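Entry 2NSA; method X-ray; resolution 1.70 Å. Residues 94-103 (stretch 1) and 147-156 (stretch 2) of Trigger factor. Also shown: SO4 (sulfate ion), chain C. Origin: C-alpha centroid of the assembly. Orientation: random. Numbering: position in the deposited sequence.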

# COMPACT_ATOMS: atom_id res chain seq x y z
N ARG A 94 -0.84 8.21 -0.69
CA ARG A 94 -0.21 7.20 0.14
C ARG A 94 1.16 6.81 -0.40
O ARG A 94 2.14 6.74 0.35
N ASP A 95 1.24 6.56 -1.71
CA ASP A 95 2.52 6.18 -2.28
C ASP A 95 3.56 7.30 -2.16
O ASP A 95 4.73 7.04 -1.93
N ARG A 96 3.13 8.55 -2.31
CA ARG A 96 4.06 9.67 -2.16
C ARG A 96 4.58 9.72 -0.72
O ARG A 96 5.79 9.87 -0.49
N VAL A 97 3.67 9.59 0.25
CA VAL A 97 4.07 9.62 1.67
C VAL A 97 5.06 8.50 1.99
O VAL A 97 6.06 8.72 2.68
N ILE A 98 4.78 7.31 1.49
CA ILE A 98 5.65 6.16 1.74
C ILE A 98 7.02 6.36 1.12
O ILE A 98 8.06 6.10 1.76
N GLU A 99 7.03 6.85 -0.11
CA GLU A 99 8.30 7.08 -0.81
C GLU A 99 9.13 8.14 -0.07
O GLU A 99 10.34 7.95 0.13
N VAL A 100 8.48 9.21 0.36
CA VAL A 100 9.18 10.27 1.08
C VAL A 100 9.69 9.77 2.43
O VAL A 100 10.81 10.10 2.82
N LEU A 101 8.89 8.98 3.14
CA LEU A 101 9.36 8.48 4.43
C LEU A 101 10.55 7.55 4.22
O LEU A 101 11.48 7.54 5.03
N ALA A 102 10.55 6.78 3.13
CA ALA A 102 11.67 5.88 2.89
C ALA A 102 12.93 6.72 2.68
O ALA A 102 14.00 6.39 3.20
N GLN A 103 12.81 7.81 1.94
CA GLN A 103 13.96 8.67 1.70
C GLN A 103 14.39 9.35 3.00
O GLN A 103 15.59 9.42 3.30
N ARG A 147 10.30 -4.56 -5.54
CA ARG A 147 11.10 -3.58 -4.81
C ARG A 147 10.18 -2.67 -3.99
O ARG A 147 10.42 -2.44 -2.81
N TRP A 148 9.13 -2.16 -4.63
CA TRP A 148 8.20 -1.28 -3.93
C TRP A 148 7.49 -2.01 -2.80
O TRP A 148 7.34 -1.46 -1.71
N ALA A 149 7.05 -3.23 -3.05
CA ALA A 149 6.36 -4.00 -2.01
C ALA A 149 7.24 -4.14 -0.78
O ALA A 149 6.78 -3.97 0.35
N ILE A 150 8.51 -4.47 -1.00
CA ILE A 150 9.45 -4.63 0.11
C ILE A 150 9.68 -3.31 0.84
O ILE A 150 9.64 -3.26 2.07
N LEU A 151 9.92 -2.24 0.07
CA LEU A 151 10.17 -0.92 0.64
C LEU A 151 9.00 -0.44 1.50
O LEU A 151 9.19 0.03 2.62
N LYS A 152 7.79 -0.56 0.95
CA LYS A 152 6.58 -0.15 1.63
C LYS A 152 6.40 -0.92 2.93
O LYS A 152 6.07 -0.33 3.97
N ARG A 153 6.63 -2.23 2.90
CA ARG A 153 6.49 -3.04 4.11
C ARG A 153 7.49 -2.59 5.17
O ARG A 153 7.14 -2.50 6.35
N LYS A 154 8.71 -2.30 4.77
CA LYS A 154 9.72 -1.87 5.73
C LYS A 154 9.36 -0.52 6.34
O LYS A 154 9.50 -0.32 7.55
N VAL A 155 8.87 0.41 5.52
CA VAL A 155 8.49 1.72 6.04
C VAL A 155 7.32 1.59 7.01
O VAL A 155 7.35 2.18 8.09
N LEU A 156 6.30 0.82 6.64
CA LEU A 156 5.16 0.66 7.54
C LEU A 156 5.57 0.01 8.86
O LEU A 156 5.16 0.47 9.93

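This is an apolar contact between two steeply crossed helices, edged at one end by a water-bridged polar cluster and lacking any direct hydrogen bond between the two stretches. The helix axes approach to 9.6 Å, with 75° between their N-to-C directions. Together the two sides bury 471 Å². The backbones come nearest at Ala 102 and Val 155, whose CA atoms are 6.1 Å apart, and at Ile 98 and Lys 152, where CA to CA is 6.4 Å.

From stretch 1, Ile 98, Leu 101 and Ala 102 point toward the partner helix. From stretch 2, Trp 148, Leu 151 and Val 155 do the same. The spacing of three and four residues places each set along one side of its helix.

Ile 98 has the largest covered area, 92 Å², with Trp 148 close behind at 91 Å². Ile 98 adopts chi1 m and chi2 t. Its CG2 lies 3.6 Å from CH2 of Trp 148, and its CD1 lies 3.8 Å from CE of Lys 152. Its CG2 is also 4.4 Å from CB of Val 155. Trp 148 has chi1 t and chi2 of -107°, which carries the ring across to stretch 1. The edge of the ring meets the backbone there, with Trp 148 CH2 4.0 Å from Glu 99 N.

Val 155, with chi1 t, touches both Leu 101 and Ala 102. Its CG1 is 3.8 Å from CB of Leu 101, and its CG2 is 3.7 Å from CB of Ala 102. Leu 101 is m, t. The short side chain of Ala 102 goes with the close backbone approach here. Its CB also meets CD1 of Leu 151, at 3.9 Å; Leu 151 is t, p.

Lys 152 points sideways from its CA. All four of its chi angles are t, so the chain is extended. Its methylenes run past Ile 98 and its amine reaches the polar cluster. There a single water links three side chains. It donates to Asp 95 OD1 at 2.6 Å and accepts from Trp 148 NE1 and from Lys 152 NZ, each at 3.0 Å. The water thus joins the carboxylate to both donors of stretch 2. Asp 95, with chi1 m, also touches the indole directly, its OD1 3.4 Å from Trp 148 CZ2.

The sulfate lies away from the helix contact. Arg 147 NH2 donates a hydrogen bond to sulfate O2 at 3.3 Å. The ion probably comes from the crystallisation liquor.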

# COMPACT_ATOMS: atom_id res chain seq x y z
CB ARG A 94 -1.10 5.95 0.22
CG ARG A 94 -0.73 5.02 1.36
CD ARG A 94 -1.67 3.82 1.46
NE ARG A 94 -3.07 4.20 1.63
CZ ARG A 94 -3.96 4.21 0.64
NH1 ARG A 94 -3.60 3.86 -0.58
NH2 ARG A 94 -5.22 4.54 0.89
CB ASP A 95 2.36 5.71 -3.72
CG ASP A 95 1.63 4.38 -3.82
OD1 ASP A 95 1.49 3.71 -2.78
OD2 ASP A 95 1.21 4.00 -4.94
CB ARG A 96 3.37 10.99 -2.51
CG ARG A 96 4.20 12.23 -2.16
CD ARG A 96 5.51 12.30 -2.92
NE ARG A 96 6.18 13.57 -2.63
CZ ARG A 96 7.46 13.83 -2.89
NH1 ARG A 96 8.23 12.91 -3.46
NH2 ARG A 96 7.97 15.01 -2.57
CB VAL A 97 2.84 9.48 2.61
CG1 VAL A 97 3.30 9.44 4.07
CG2 VAL A 97 1.90 10.65 2.39
CB ILE A 98 5.00 4.85 1.21
CG1 ILE A 98 3.79 4.51 2.07
CG2 ILE A 98 6.00 3.70 1.22
CD1 ILE A 98 2.81 3.55 1.45
CB GLU A 99 8.03 7.52 -2.26
CG GLU A 99 9.27 7.46 -3.13
CD GLU A 99 8.95 7.51 -4.61
OE1 GLU A 99 8.50 6.48 -5.17
OE2 GLU A 99 9.14 8.58 -5.21
CB VAL A 100 8.28 11.50 1.31
CG1 VAL A 100 8.96 12.48 2.27
CG2 VAL A 100 8.01 12.20 -0.01
CB LEU A 101 8.24 7.75 5.18
CG LEU A 101 7.16 8.70 5.71
CD1 LEU A 101 5.96 7.91 6.23
CD2 LEU A 101 7.75 9.58 6.81
CB ALA A 102 11.42 5.00 1.67
CB GLN A 103 13.64 9.73 0.65
CG GLN A 103 13.17 9.13 -0.66
CD GLN A 103 12.63 10.17 -1.62
OE1 GLN A 103 12.25 11.26 -1.21
NE2 GLN A 103 12.57 9.81 -2.90
CB ARG A 147 11.92 -2.73 -5.79
CG ARG A 147 12.94 -1.81 -5.11
CD ARG A 147 13.64 -0.92 -6.13
NE ARG A 147 14.38 -1.67 -7.15
CZ ARG A 147 15.55 -2.28 -6.95
NH1 ARG A 147 16.13 -2.22 -5.75
NH2 ARG A 147 16.15 -2.92 -7.94
CB TRP A 148 7.16 -0.72 -4.90
CG TRP A 148 6.10 0.07 -4.19
CD1 TRP A 148 4.81 -0.31 -3.98
CD2 TRP A 148 6.24 1.37 -3.62
NE1 TRP A 148 4.13 0.68 -3.30
CE2 TRP A 148 4.98 1.72 -3.07
CE3 TRP A 148 7.30 2.27 -3.51
CZ2 TRP A 148 4.76 2.94 -2.43
CZ3 TRP A 148 7.08 3.49 -2.87
CH2 TRP A 148 5.81 3.81 -2.34
CB ALA A 149 5.98 -5.38 -2.53
CB ILE A 150 10.81 -5.18 -0.38
CG1 ILE A 150 10.61 -6.57 -1.00
CG2 ILE A 150 11.78 -5.24 0.79
CD1 ILE A 150 11.84 -7.09 -1.72
CB LEU A 151 10.42 0.10 -0.48
CG LEU A 151 10.84 1.50 -0.04
CD1 LEU A 151 12.31 1.45 0.41
CD2 LEU A 151 10.70 2.47 -1.20
CB LYS A 152 5.38 -0.38 0.71
CG LYS A 152 4.03 -0.11 1.32
CD LYS A 152 2.97 -0.26 0.24
CE LYS A 152 1.59 0.06 0.75
NZ LYS A 152 0.57 -0.23 -0.30
CB ARG A 153 6.71 -4.53 3.81
CG ARG A 153 6.57 -5.42 5.05
CD ARG A 153 5.23 -5.21 5.76
NE ARG A 153 4.10 -5.80 5.05
CZ ARG A 153 3.89 -7.11 4.93
NH1 ARG A 153 4.74 -7.98 5.46
NH2 ARG A 153 2.82 -7.55 4.27
CB LYS A 154 11.10 -1.83 5.07
CG LYS A 154 11.58 -3.23 4.73
CD LYS A 154 12.65 -3.26 3.66
CE LYS A 154 13.90 -2.57 4.11
NZ LYS A 154 15.02 -2.84 3.17
CB VAL A 155 8.13 2.69 4.89
CG1 VAL A 155 7.56 3.99 5.45
CG2 VAL A 155 9.38 2.99 4.07
CB LEU A 156 4.07 -0.19 6.87
CG LEU A 156 3.47 0.45 5.61
CD1 LEU A 156 2.54 -0.57 4.97
CD2 LEU A 156 2.73 1.74 5.95
S SO4 C . 16.59 -1.47 -12.15
O1 SO4 C . 18.06 -1.33 -12.01
O2 SO4 C . 16.09 -2.45 -11.17
O3 SO4 C . 16.28 -1.93 -13.52
O4 SO4 C . 15.95 -0.16 -11.92
O HOH W 1 1.23 1.09 -2.88